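Uncharacterized protein (Parabacteroides merdae ATCC 43184, PDB 4OPW) is of unknown function but is a putative adhesin with an auto-transporter head GIN domain, consistent with a role in cell adhesion. Local coordinates at residues 3-8 against 69-74; 19-24 against 62-67; 39-44 against 82-87; 206-211 against 226-231; 218-223 against 234-239. All coordinates share one frame; numbering follows the deposited sequence. Where two conformers were deposited one is given.

Contact 1 of 5, residues 3-8 against 69-74; sequences DHVKGN and KGAKVD
A small parallel sheet of two strands, 4-6 and 72-75, sits at the surface near one end of this beta-rich chain. Its backbone ladder has three rungs, all running nearly along the C=O axes. Lys72 N gives to Asp3 O, Val5 N to Lys72 O at 2.9 Å, and Asp74 N to Val5 O, so that Val5 bridges two alternate residues of its neighbour, as parallel pairing requires.

The polar side-chain bond lies between His4 and Asp74. ND1 of His4 gives its hydrogen to OD1 of Asp74 over 2.8 Å, almost straight at 173°. The oxygen lies in the imidazole plane and receives on its syn lone pair, although ring and carboxylate are turned 39° apart. The carboxylate might favour a protonated imidazole, though the nearby Lys72 ammonium would oppose this.

A CH-pi contact comes from the same neighbour strand: the chain of Lys72, bent at chi2, lays CD over one ring face, 3.8 Å from the centroid of His4. A long aliphatic lysine can cover the ring with its methylenes.

Apolar packing falls to small residues. Val5 CG2 meets Val73 CG2 at 3.9 Å, and also touches Ala71 CB, while Leu51 and Tyr54 lie against Val5. At the start of the pairing a water accepts from Asp3 N and donates to Gly70 O, 2.5 Å from the water oxygen.

Contact 2 of 5, residues 19-24 against 62-67; sequences DDFNAI and RVLTVG
Leu64 lays its CD2 methyl over the centre of the Phe21 ring, 3.8 Å from the centroid and only 8° off the ring normal; leucine suits the place because its branched end can set a methyl flat on the ring face. The two side chains run side by side in the same direction, and Leu64 CB also touches Phe21 CG. Phe21 takes the crowded first torsion (chi1 64°), its CG between backbone N and carbonyl carbon, whereas Leu64 has CG anti to its N.

Beside this pair, Arg62 O receives the N-H of Asn22 at 2.8 Å and, weakly, that of Ala23. Leu64 N then gives to Ala23 O, also at 2.8 Å and nearly straight, with the donor 29° above the carbonyl plane. These bonds start the parallel pairing of strands 23-27 and 63-66, which lie next to each other in the long sheet forming one face of the beta-helical body; strand 55-60 borders 63-66 on its far side. Ala23 CB and Val63 CG2 meet at 4.0 Å on the face away from Leu64, the small methyl meeting the valine without crowding.

Nearer the surface, the amide of Asn22 lies over one face of the Arg62 guanidinium, with the two planes 39° apart. Farther inward, Tyr34, Thr83 and Ser85 pack against Phe21, and Leu64 is backed by Phe32, Ile57 and Ile59.

Contact 3 of 5, residues 39-44 against 82-87; sequences STPHIE and KTNSKW
With chi1 at 72°, Asn84 holds CG between its backbone N and carbonyl carbon, and chi2 then swings the amide across toward residues 39-42. Thr83 instead has OG1 anti to its backbone N, which aims the hydroxyl at the carbonyl of His42. Asn84 OD1 accepts from His42 N at 3.1 Å in the carbonyl plane, standing in for a main-chain carbonyl. On the other side of the amide, ND2 gives to Ser39 O at 3.1 Å; this oxygen lies in the amide plane of Asn84, while ND2 stands 45° above the Ser39 carbonyl plane. Ser37 OG is a further partner of ND2. An asparagine suits this place because one flat group can both accept and donate.

Thr83 OG1 donates to His42 O at 2.7 Å, so the threonine side chain, too, takes part in joining the backbones. Pro41, which has no N-H to satisfy, rests CB on Asn84 O at 3.6 Å. Farther along, Glu44 and Lys82 form a hydrogen-bonded antiparallel pair, each N giving to the other's O. Their extended side chains run side by side, bringing Lys82 CD to 3.6 Å from Glu44 OE1; the charged ends are not in contact, though they may attract each other weakly.

Strand 42-46 thus lies antiparallel between 11-17 and 80-85, and 80-85 goes on to pair in parallel with 31-36: antiparallel strands added to the N-terminal end of a parallel beta-helix.

Contact 4 of 5, residues 206-211 against 226-231; sequences TDNLKA and AVQQKV. With EDO (1,2-ethanediol), chain D.
Gln228 OE1 is gripped by one donor, Asn208 ND2, at 2.8 Å and on a lone pair in the carbonyl plane. The bond is returned by Gln228 NE2, which gives to Asn208 OD1 at 2.9 Å, again on a lone pair. Two amides therefore face each other, their planes 15° apart, and each fixes the other's rotation; the price is that the two oxygens come within 3.3 Å. The torsions make this possible: Asn208 has CG anti to its N, and Gln228 bends at chi2 (89°) to fold back over its neighbour. Lys210 CG also approaches Gln228 OE1, while its extended chain leads away.

Five backbone hydrogen bonds join the strands that carry this pair, from Ala226 N to Asp207 O at one end to Lys230 N and Ala211 O at the other. They hold strands 208-214 and 226-232 in parallel, the last two strands of a long sheet that forms one face of the beta-helix, with 226-232 at its edge. On the face opposite the amides, Leu209 CD2 lies beside Val227 CG1 at 4.0 Å, both side chains pointing the same way. Ala211 shares that face, where its small methyl leaves room for Ile219 and Val237, while Tyr221 packs on Leu209 and Val227. At the corner before the strand, Thr206 OG1 and O2 of a bound ethanediol, probably from the crystallisation liquor, share a hydrogen bond of 2.7 Å.

Contact 5 of 5, residues 218-223 against 234-239; sequences NIRYKG and KGTVEE
Strands 218-221 and 237-239 pair in parallel at the C-terminal end of the beta-helix, in the face across from strands 208-214 and 226-232. The backbone rungs are Ile219 N to Thr236 O, Glu238 N to Ile219 O and Tyr221 N to Glu238 O. Asn218 adds a side-chain rung, OD1 accepting from Thr236 N at 2.9 Å as well as from a water.

Charged and polar groups gather round Arg220, whose chain bends at chi2 to bring the guanidinium back over the ladder. NH1 donates to Ile219 O and to Thr236 O, each at 3.0 Å, so both carbonyls serve a strand N-H and the arginine; its several N-H groups suit it to serve two carbonyls at once. Glu238 stacks its carboxylate over one guanidinium face, planes 17° apart; the salt bridge from NH2 to OE2 (3.5 Å) rests on charge alone. Thr236 OG1 donates to that OE2 at 2.8 Å and steadies it.

Glu239 CB makes a CH-pi contact over one face of the Tyr221 ring, 4.0 Å from its centroid, and Val237 CG1 touches Tyr221 CE1. Glu239 OE1 forms a salt bridge with Lys241, while a water accepts from Gly223 N and donates to Glu239 OE2, 2.8 Å away.

From the N terminus, contact 1 closes the longest of these loops, joining the first strand to 72-75, and contact 2 is nested within it, tying 23-27 to 63-66 in the long sheet. Contact 3 crosses both along the chain. It lies next to contact 2, centres about 10 Å apart, and the two touch through Phe21. Well after these, on the other side of the chain's centre, contact 4 closes a short loop between 208-214 and 226-232. Contact 5 crosses it, and the two pack against each other across the inside of the helix. Contacts 1 and 4 have centres about 54 Å apart, marking the elongated body.

Contact 1 of 5, residues 3-8 against 69-74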
# COMPACT_ATOMS: atom_id res chain seq x y z
N ASP A 3 31.30 -5.26 10.06
CA ASP A 3 31.37 -4.34 11.17
C ASP A 3 29.97 -3.97 11.62
O ASP A 3 29.06 -3.88 10.79
CB ASP A 3 32.12 -3.06 10.76
CG ASP A 3 33.60 -3.19 10.45
OD1 ASP A 3 34.20 -4.23 10.81
OD2 ASP A 3 34.18 -2.23 9.88
N HIS A 4 29.79 -3.76 12.91
CA HIS A 4 28.54 -3.20 13.40
C HIS A 4 28.78 -1.72 13.41
O HIS A 4 29.82 -1.28 13.92
CB HIS A 4 28.18 -3.73 14.78
CG HIS A 4 27.56 -5.08 14.76
ND1 HIS A 4 26.21 -5.24 14.96
CD2 HIS A 4 28.14 -6.29 14.62
CE1 HIS A 4 26.00 -6.55 14.91
NE2 HIS A 4 27.14 -7.22 14.71
N VAL A 5 27.89 -0.95 12.80
CA VAL A 5 28.06 0.50 12.79
C VAL A 5 26.80 1.16 13.37
O VAL A 5 25.76 0.51 13.49
CB VAL A 5 28.38 1.07 11.37
CG1 VAL A 5 29.72 0.55 10.85
CG2 VAL A 5 27.24 0.80 10.38
N LYS A 6 26.88 2.45 13.66
CA LYS A 6 25.71 3.19 14.10
C LYS A 6 25.83 4.62 13.64
O LYS A 6 26.94 5.13 13.48
CB LYS A 6 25.49 3.11 15.63
CG LYS A 6 26.58 3.77 16.48
CD LYS A 6 26.21 3.72 17.95
CE LYS A 6 27.33 4.22 18.82
NZ LYS A 6 26.95 4.18 20.27
N GLY A 7 24.68 5.26 13.42
CA GLY A 7 24.64 6.65 13.02
C GLY A 7 25.26 7.58 14.04
O GLY A 7 25.09 7.39 15.26
N ASN A 8 26.00 8.60 13.55
CA ASN A 8 26.66 9.58 14.43
C ASN A 8 25.69 10.74 14.80
O ASN A 8 26.11 11.73 15.42
CB ASN A 8 27.94 10.11 13.75
CG ASN A 8 27.72 11.06 12.58
OD1 ASN A 8 26.58 11.34 12.15
ND2 ASN A 8 28.81 11.60 12.05
N LYS A 69 23.74 -2.11 3.15
CA LYS A 69 24.67 -3.15 2.69
C LYS A 69 26.05 -2.90 3.29
O LYS A 69 26.36 -1.77 3.68
CB LYS A 69 24.76 -3.19 1.15
CG LYS A 69 25.20 -1.87 0.51
CD LYS A 69 26.23 -2.02 -0.59
CE LYS A 69 26.51 -0.70 -1.28
NZ LYS A 69 27.15 0.29 -0.38
N GLY A 70 26.88 -3.94 3.35
CA GLY A 70 28.27 -3.82 3.80
C GLY A 70 28.60 -3.74 5.27
O GLY A 70 29.78 -3.71 5.63
N ALA A 71 27.59 -3.65 6.11
CA ALA A 71 27.70 -3.61 7.58
C ALA A 71 26.36 -3.82 8.19
O ALA A 71 25.35 -3.63 7.51
CB ALA A 71 28.27 -2.26 8.05
N LYS A 72 26.33 -4.18 9.48
CA LYS A 72 25.08 -4.31 10.22
C LYS A 72 24.84 -2.93 10.87
O LYS A 72 25.68 -2.49 11.65
CB LYS A 72 25.17 -5.45 11.26
CG LYS A 72 25.38 -6.83 10.65
CD LYS A 72 26.44 -7.62 11.42
CE LYS A 72 26.57 -9.05 10.94
NZ LYS A 72 27.64 -9.78 11.68
N VAL A 73 23.74 -2.25 10.52
CA VAL A 73 23.50 -0.92 11.08
C VAL A 73 22.66 -1.10 12.34
O VAL A 73 21.49 -1.46 12.26
CB VAL A 73 22.84 0.06 10.04
CG1 VAL A 73 22.53 1.41 10.68
CG2 VAL A 73 23.75 0.24 8.82
N ASP A 74 23.28 -0.90 13.49
CA ASP A 74 22.61 -1.08 14.77
C ASP A 74 21.59 0.01 15.08
O ASP A 74 20.63 -0.23 15.83
CB ASP A 74 23.65 -1.12 15.91
CG ASP A 74 24.53 -2.36 15.92
OD1 ASP A 74 24.13 -3.39 15.34
OD2 ASP A 74 25.60 -2.31 16.53
O HOH W 1 31.58 -3.96 7.29

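Contact 2 of 5, residues 19-24 against 62-67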
# COMPACT_ATOMS: atom_id res chain seq x y z
N ASP A 19 18.96 5.14 -12.36
CA ASP A 19 18.50 4.42 -13.55
C ASP A 19 16.97 4.29 -13.52
O ASP A 19 16.32 4.61 -12.51
CB ASP A 19 19.15 3.03 -13.61
CG ASP A 19 20.62 2.97 -14.03
OD1 ASP A 19 21.14 3.99 -14.54
OD2 ASP A 19 21.25 1.90 -13.84
N ASP A 20 16.40 3.80 -14.64
CA ASP A 20 14.95 3.60 -14.74
C ASP A 20 14.51 2.42 -13.88
O ASP A 20 15.13 1.35 -13.90
CB ASP A 20 14.56 3.32 -16.21
CG ASP A 20 14.63 4.50 -17.16
OD1 ASP A 20 14.92 5.62 -16.69
OD2 ASP A 20 14.39 4.31 -18.37
N PHE A 21 13.42 2.62 -13.14
CA PHE A 21 12.78 1.56 -12.36
C PHE A 21 11.27 1.68 -12.52
O PHE A 21 10.77 2.79 -12.72
CB PHE A 21 13.19 1.57 -10.87
CG PHE A 21 12.79 2.80 -10.10
CD1 PHE A 21 11.55 2.88 -9.46
CD2 PHE A 21 13.65 3.90 -10.02
CE1 PHE A 21 11.16 4.04 -8.78
CE2 PHE A 21 13.27 5.04 -9.30
CZ PHE A 21 12.03 5.11 -8.70
N ASN A 22 10.53 0.57 -12.41
CA ASN A 22 9.07 0.63 -12.48
C ASN A 22 8.46 -0.14 -11.28
O ASN A 22 7.24 -0.34 -11.21
CB ASN A 22 8.54 0.08 -13.83
CG ASN A 22 8.87 -1.37 -14.09
OD1 ASN A 22 9.35 -2.09 -13.21
ND2 ASN A 22 8.62 -1.83 -15.32
N ALA A 23 9.32 -0.58 -10.34
CA ALA A 23 8.90 -1.34 -9.18
C ALA A 23 9.82 -1.01 -8.03
O ALA A 23 11.02 -0.76 -8.24
CB ALA A 23 8.90 -2.84 -9.47
N ILE A 24 9.25 -0.98 -6.81
CA ILE A 24 10.00 -0.61 -5.61
C ILE A 24 9.85 -1.69 -4.54
O ILE A 24 8.75 -2.20 -4.33
CB ILE A 24 9.51 0.77 -5.07
CG1 ILE A 24 9.72 1.91 -6.09
CG2 ILE A 24 10.20 1.12 -3.71
CD1 ILE A 24 8.92 3.25 -5.78
N ARG A 62 14.59 -3.52 -13.65
CA ARG A 62 13.77 -2.33 -13.36
C ARG A 62 13.10 -2.38 -11.95
O ARG A 62 12.20 -1.58 -11.68
CB ARG A 62 12.74 -2.05 -14.47
CG ARG A 62 13.41 -1.54 -15.75
CD ARG A 62 12.42 -1.38 -16.91
NE ARG A 62 11.90 -2.67 -17.35
CZ ARG A 62 10.83 -2.82 -18.14
NH1 ARG A 62 10.16 -1.76 -18.57
NH2 ARG A 62 10.42 -4.03 -18.48
N VAL A 63 13.58 -3.27 -11.05
CA VAL A 63 13.09 -3.32 -9.66
C VAL A 63 14.10 -2.61 -8.79
O VAL A 63 15.27 -3.03 -8.72
CB VAL A 63 12.82 -4.76 -9.15
CG1 VAL A 63 12.31 -4.75 -7.71
CG2 VAL A 63 11.84 -5.49 -10.08
N LEU A 64 13.67 -1.54 -8.14
CA LEU A 64 14.53 -0.79 -7.25
C LEU A 64 14.41 -1.33 -5.82
O LEU A 64 13.30 -1.40 -5.28
CB LEU A 64 14.18 0.72 -7.30
CG LEU A 64 14.76 1.59 -6.15
CD1 LEU A 64 16.31 1.73 -6.26
CD2 LEU A 64 14.14 2.98 -6.15
N THR A 65 15.55 -1.67 -5.22
CA THR A 65 15.65 -2.05 -3.81
C THR A 65 16.48 -0.98 -3.09
O THR A 65 17.54 -0.59 -3.59
CB THR A 65 16.25 -3.46 -3.59
OG1 THR A 65 15.37 -4.42 -4.18
CG2 THR A 65 16.41 -3.81 -2.10
N VAL A 66 15.99 -0.50 -1.94
CA VAL A 66 16.75 0.46 -1.12
C VAL A 66 16.85 -0.13 0.30
O VAL A 66 15.88 -0.66 0.82
CB VAL A 66 16.14 1.91 -1.13
CG1 VAL A 66 16.90 2.85 -0.20
CG2 VAL A 66 16.10 2.49 -2.54
N GLY A 67 18.02 0.00 0.91
CA GLY A 67 18.25 -0.41 2.29
C GLY A 67 19.70 -0.20 2.64
O GLY A 67 20.33 0.74 2.14

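Contact 3 of 5, residues 39-44 against 82-87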
# COMPACT_ATOMS: atom_id res chain seq x y z
N SER A 39 10.62 13.76 -15.74
CA SER A 39 11.85 14.45 -15.37
C SER A 39 13.01 13.46 -15.18
O SER A 39 12.77 12.34 -14.72
CB SER A 39 11.64 15.21 -14.05
OG SER A 39 10.65 16.21 -14.15
N THR A 40 14.25 13.89 -15.51
CA THR A 40 15.46 13.07 -15.31
C THR A 40 15.41 12.41 -13.92
O THR A 40 15.38 13.13 -12.91
CB THR A 40 16.73 13.91 -15.49
OG1 THR A 40 16.72 14.51 -16.78
CG2 THR A 40 18.02 13.08 -15.31
N PRO A 41 15.40 11.07 -13.81
CA PRO A 41 15.28 10.47 -12.48
C PRO A 41 16.50 10.69 -11.60
O PRO A 41 17.66 10.55 -12.03
CB PRO A 41 15.05 8.99 -12.76
CG PRO A 41 14.53 8.95 -14.18
CD PRO A 41 15.31 10.05 -14.87
N HIS A 42 16.21 11.09 -10.36
CA HIS A 42 17.18 11.26 -9.29
C HIS A 42 16.73 10.50 -8.06
O HIS A 42 15.55 10.18 -7.91
CB HIS A 42 17.39 12.75 -8.94
CG HIS A 42 18.14 13.51 -9.99
ND1 HIS A 42 17.48 14.15 -11.02
CD2 HIS A 42 19.47 13.74 -10.11
CE1 HIS A 42 18.43 14.74 -11.75
NE2 HIS A 42 19.64 14.51 -11.25
N ILE A 43 17.69 10.24 -7.16
CA ILE A 43 17.42 9.66 -5.85
C ILE A 43 18.15 10.53 -4.82
O ILE A 43 19.34 10.84 -4.98
CB ILE A 43 17.71 8.15 -5.72
CG1 ILE A 43 17.21 7.59 -4.36
CG2 ILE A 43 19.18 7.78 -6.02
CD1 ILE A 43 16.93 6.07 -4.35
N GLU A 44 17.41 10.97 -3.81
CA GLU A 44 17.92 11.81 -2.74
C GLU A 44 17.81 11.03 -1.44
O GLU A 44 16.71 10.58 -1.08
CB GLU A 44 17.11 13.12 -2.73
CG GLU A 44 17.70 14.22 -1.88
CD GLU A 44 17.01 15.55 -2.07
OE1 GLU A 44 15.77 15.61 -1.93
OE2 GLU A 44 17.72 16.55 -2.35
N LYS A 82 13.92 10.14 -1.46
CA LYS A 82 13.08 10.93 -2.35
C LYS A 82 13.48 10.57 -3.78
O LYS A 82 14.63 10.78 -4.16
CB LYS A 82 13.22 12.45 -2.10
CG LYS A 82 12.25 13.25 -2.97
CD LYS A 82 12.40 14.76 -2.79
CE LYS A 82 11.75 15.49 -3.94
NZ LYS A 82 11.46 16.90 -3.61
N THR A 83 12.56 9.98 -4.58
CA THR A 83 12.94 9.59 -5.94
C THR A 83 11.74 9.68 -6.89
O THR A 83 10.62 9.94 -6.45
CB THR A 83 13.59 8.19 -5.94
OG1 THR A 83 14.23 7.93 -7.19
CG2 THR A 83 12.61 7.08 -5.57
N ASN A 84 11.99 9.52 -8.18
CA ASN A 84 10.94 9.59 -9.19
C ASN A 84 11.23 8.60 -10.32
O ASN A 84 12.39 8.19 -10.52
CB ASN A 84 10.82 11.04 -9.76
CG ASN A 84 11.97 11.45 -10.65
OD1 ASN A 84 13.12 11.58 -10.19
ND2 ASN A 84 11.70 11.64 -11.95
N SER A 85 10.18 8.25 -11.08
CA SER A 85 10.30 7.40 -12.26
C SER A 85 9.15 7.71 -13.19
O SER A 85 8.13 8.26 -12.76
CB SER A 85 10.30 5.93 -11.87
OG SER A 85 9.02 5.48 -11.48
N LYS A 86 9.29 7.34 -14.46
CA LYS A 86 8.22 7.58 -15.42
C LYS A 86 7.03 6.63 -15.17
O LYS A 86 5.87 7.01 -15.39
CB LYS A 86 8.78 7.43 -16.84
CG LYS A 86 7.78 7.79 -17.93
CD LYS A 86 8.43 7.93 -19.30
CE LYS A 86 7.35 8.06 -20.36
NZ LYS A 86 7.92 8.31 -21.72
N TRP A 87 7.32 5.40 -14.79
CA TRP A 87 6.33 4.35 -14.59
C TRP A 87 6.47 3.69 -13.22
O TRP A 87 7.58 3.56 -12.69
CB TRP A 87 6.49 3.28 -15.67
CG TRP A 87 6.39 3.81 -17.07
CD1 TRP A 87 7.41 4.02 -17.95
CD2 TRP A 87 5.20 4.27 -17.72
NE1 TRP A 87 6.93 4.54 -19.12
CE2 TRP A 87 5.57 4.71 -19.01
CE3 TRP A 87 3.85 4.36 -17.34
CZ2 TRP A 87 4.64 5.19 -19.94
CZ3 TRP A 87 2.92 4.81 -18.27
CH2 TRP A 87 3.32 5.25 -19.54

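Contact 4 of 5, residues 206-211 against 226-231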
# COMPACT_ATOMS: atom_id res chain seq x y z
N THR A 206 -23.11 -0.55 -6.09
CA THR A 206 -24.19 0.25 -6.68
C THR A 206 -25.12 -0.59 -7.57
O THR A 206 -26.10 -0.06 -8.11
CB THR A 206 -23.65 1.47 -7.42
OG1 THR A 206 -22.87 1.03 -8.53
CG2 THR A 206 -22.88 2.43 -6.51
N ASP A 207 -24.86 -1.91 -7.69
CA ASP A 207 -25.76 -2.75 -8.48
C ASP A 207 -25.92 -4.12 -7.82
O ASP A 207 -27.06 -4.52 -7.54
CB ASP A 207 -25.29 -2.89 -9.94
CG ASP A 207 -26.22 -3.74 -10.78
OD1 ASP A 207 -27.42 -3.37 -10.89
OD2 ASP A 207 -25.79 -4.79 -11.28
N ASN A 208 -24.80 -4.84 -7.59
CA ASN A 208 -24.87 -6.15 -6.98
C ASN A 208 -23.74 -6.39 -6.00
O ASN A 208 -22.61 -5.97 -6.24
CB ASN A 208 -24.87 -7.26 -8.02
CG ASN A 208 -25.44 -8.55 -7.50
OD1 ASN A 208 -26.66 -8.70 -7.33
ND2 ASN A 208 -24.58 -9.51 -7.23
N LEU A 209 -24.08 -7.09 -4.93
CA LEU A 209 -23.14 -7.47 -3.89
C LEU A 209 -23.27 -8.95 -3.57
O LEU A 209 -24.36 -9.42 -3.26
CB LEU A 209 -23.37 -6.65 -2.60
CG LEU A 209 -22.66 -7.16 -1.32
CD1 LEU A 209 -21.13 -7.06 -1.44
CD2 LEU A 209 -23.19 -6.47 -0.05
N LYS A 210 -22.14 -9.67 -3.64
CA LYS A 210 -22.05 -11.07 -3.24
C LYS A 210 -21.25 -11.07 -1.94
O LYS A 210 -20.07 -10.68 -1.94
CB LYS A 210 -21.43 -11.93 -4.34
CG LYS A 210 -22.32 -12.07 -5.56
CD LYS A 210 -21.66 -12.95 -6.57
CE LYS A 210 -22.40 -13.01 -7.86
NZ LYS A 210 -21.84 -14.11 -8.67
N ALA A 211 -21.90 -11.42 -0.82
CA ALA A 211 -21.26 -11.39 0.50
C ALA A 211 -21.15 -12.76 1.14
O ALA A 211 -22.12 -13.53 1.16
CB ALA A 211 -22.03 -10.45 1.42
N ALA A 226 -28.58 -4.93 -4.96
CA ALA A 226 -29.10 -6.28 -4.75
C ALA A 226 -28.04 -7.03 -3.94
O ALA A 226 -26.84 -6.75 -4.08
CB ALA A 226 -29.36 -6.97 -6.07
N VAL A 227 -28.47 -7.90 -3.02
CA VAL A 227 -27.51 -8.61 -2.17
C VAL A 227 -27.80 -10.12 -2.16
O VAL A 227 -28.94 -10.52 -1.92
CB VAL A 227 -27.52 -8.04 -0.70
CG1 VAL A 227 -26.52 -8.76 0.19
CG2 VAL A 227 -27.23 -6.53 -0.68
N GLN A 228 -26.76 -10.93 -2.40
CA GLN A 228 -26.79 -12.39 -2.24
C GLN A 228 -25.76 -12.69 -1.16
O GLN A 228 -24.60 -12.28 -1.30
CB GLN A 228 -26.51 -13.15 -3.54
CG GLN A 228 -27.49 -12.87 -4.68
CD GLN A 228 -27.03 -11.70 -5.51
OE1 GLN A 228 -25.87 -11.62 -5.94
NE2 GLN A 228 -27.93 -10.74 -5.73
N GLN A 229 -26.18 -13.30 -0.05
CA GLN A 229 -25.25 -13.54 1.05
C GLN A 229 -25.30 -14.96 1.57
O GLN A 229 -26.32 -15.65 1.43
CB GLN A 229 -25.52 -12.57 2.22
CG GLN A 229 -26.92 -12.70 2.85
CD GLN A 229 -27.14 -11.69 3.93
OE1 GLN A 229 -26.96 -11.97 5.12
NE2 GLN A 229 -27.54 -10.48 3.55
N LYS A 230 -24.21 -15.37 2.23
CA LYS A 230 -24.09 -16.63 2.93
C LYS A 230 -23.26 -16.36 4.16
O LYS A 230 -22.07 -16.03 4.04
CB LYS A 230 -23.52 -17.76 2.05
CG LYS A 230 -23.59 -19.15 2.70
CD LYS A 230 -25.02 -19.57 3.15
CE LYS A 230 -25.00 -20.79 4.03
NZ LYS A 230 -26.16 -20.81 4.97
N VAL A 231 -23.90 -16.40 5.32
CA VAL A 231 -23.26 -16.11 6.61
C VAL A 231 -23.36 -17.31 7.53
O VAL A 231 -24.45 -17.83 7.77
CB VAL A 231 -23.90 -14.86 7.29
CG1 VAL A 231 -23.37 -14.66 8.71
CG2 VAL A 231 -23.69 -13.60 6.45
C1 EDO D . -22.75 5.11 -9.24
O1 EDO D . -22.22 5.80 -8.12
C2 EDO D . -21.63 4.38 -10.00
O2 EDO D . -21.45 3.07 -9.49

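Contact 5 of 5, residues 218-223 against 234-239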
# COMPACT_ATOMS: atom_id res chain seq x y z
N ASN A 218 -18.06 -8.35 10.16
CA ASN A 218 -19.26 -7.65 9.69
C ASN A 218 -19.03 -6.92 8.38
O ASN A 218 -17.98 -6.30 8.19
CB ASN A 218 -19.74 -6.65 10.73
CG ASN A 218 -20.24 -7.32 11.98
OD1 ASN A 218 -21.23 -8.06 11.94
ND2 ASN A 218 -19.52 -7.15 13.07
N ILE A 219 -20.04 -6.98 7.52
CA ILE A 219 -20.05 -6.26 6.25
C ILE A 219 -21.14 -5.19 6.36
O ILE A 219 -22.29 -5.50 6.67
CB ILE A 219 -20.28 -7.19 5.04
CG1 ILE A 219 -19.11 -8.19 4.89
CG2 ILE A 219 -20.52 -6.36 3.75
CD1 ILE A 219 -19.36 -9.32 3.85
N ARG A 220 -20.75 -3.93 6.15
CA ARG A 220 -21.71 -2.82 6.18
C ARG A 220 -21.67 -2.16 4.81
O ARG A 220 -20.58 -1.87 4.33
CB ARG A 220 -21.43 -1.85 7.34
CG ARG A 220 -21.64 -2.45 8.74
CD ARG A 220 -23.09 -2.85 9.00
NE ARG A 220 -23.26 -3.49 10.31
CZ ARG A 220 -23.24 -4.80 10.54
NH1 ARG A 220 -23.01 -5.64 9.54
NH2 ARG A 220 -23.43 -5.27 11.76
N TYR A 221 -22.82 -2.02 4.15
CA TYR A 221 -22.80 -1.47 2.81
C TYR A 221 -23.76 -0.30 2.63
O TYR A 221 -24.78 -0.20 3.31
CB TYR A 221 -23.14 -2.57 1.77
CG TYR A 221 -24.56 -3.09 1.85
CD1 TYR A 221 -24.88 -4.19 2.65
CD2 TYR A 221 -25.58 -2.51 1.10
CE1 TYR A 221 -26.18 -4.68 2.71
CE2 TYR A 221 -26.88 -2.98 1.17
CZ TYR A 221 -27.18 -4.08 1.97
OH TYR A 221 -28.47 -4.55 2.02
N LYS A 222 -23.43 0.57 1.67
CA LYS A 222 -24.32 1.66 1.26
C LYS A 222 -24.79 1.31 -0.12
O LYS A 222 -23.97 0.93 -0.97
CB LYS A 222 -23.62 3.03 1.32
CG LYS A 222 -23.58 3.55 2.74
CD LYS A 222 -22.80 4.84 2.91
CE LYS A 222 -22.62 5.14 4.38
NZ LYS A 222 -21.91 6.41 4.63
N GLY A 223 -26.09 1.34 -0.33
CA GLY A 223 -26.63 0.99 -1.64
C GLY A 223 -27.21 2.19 -2.36
O GLY A 223 -26.65 3.29 -2.29
N LYS A 234 -21.61 -15.31 13.94
CA LYS A 234 -22.33 -14.20 14.58
C LYS A 234 -22.26 -12.90 13.76
O LYS A 234 -23.06 -11.99 13.99
CB LYS A 234 -21.78 -13.96 16.00
CG LYS A 234 -22.11 -15.09 16.97
CD LYS A 234 -21.18 -15.07 18.19
CE LYS A 234 -21.50 -16.19 19.16
NZ LYS A 234 -20.42 -16.38 20.17
N GLY A 235 -21.36 -12.85 12.78
CA GLY A 235 -21.22 -11.68 11.92
C GLY A 235 -22.44 -11.45 11.04
O GLY A 235 -23.23 -12.36 10.86
N THR A 236 -22.65 -10.23 10.54
CA THR A 236 -23.82 -9.94 9.70
C THR A 236 -23.46 -9.05 8.52
O THR A 236 -22.42 -8.38 8.51
CB THR A 236 -24.95 -9.24 10.51
OG1 THR A 236 -24.48 -7.97 10.96
CG2 THR A 236 -25.48 -10.08 11.68
N VAL A 237 -24.37 -9.03 7.55
CA VAL A 237 -24.36 -8.21 6.35
C VAL A 237 -25.54 -7.25 6.51
O VAL A 237 -26.68 -7.72 6.59
CB VAL A 237 -24.45 -9.06 5.05
CG1 VAL A 237 -24.38 -8.18 3.81
CG2 VAL A 237 -23.37 -10.13 5.01
N GLU A 238 -25.28 -5.94 6.61
CA GLU A 238 -26.36 -4.97 6.84
C GLU A 238 -26.14 -3.68 6.09
O GLU A 238 -25.00 -3.23 5.94
CB GLU A 238 -26.50 -4.64 8.35
CG GLU A 238 -27.01 -5.78 9.22
CD GLU A 238 -27.02 -5.49 10.71
OE1 GLU A 238 -27.30 -4.33 11.09
OE2 GLU A 238 -26.76 -6.43 11.49
N GLU A 239 -27.24 -3.07 5.62
CA GLU A 239 -27.20 -1.77 4.96
C GLU A 239 -27.08 -0.65 6.00
O GLU A 239 -27.70 -0.72 7.05
CB GLU A 239 -28.51 -1.57 4.14
CG GLU A 239 -28.43 -0.37 3.22
CD GLU A 239 -29.63 -0.05 2.36
OE1 GLU A 239 -30.78 -0.12 2.87
OE2 GLU A 239 -29.42 0.38 1.21
O HOH W 2 -22.50 -8.97 14.12
O HOH W 3 -27.82 2.60 1.80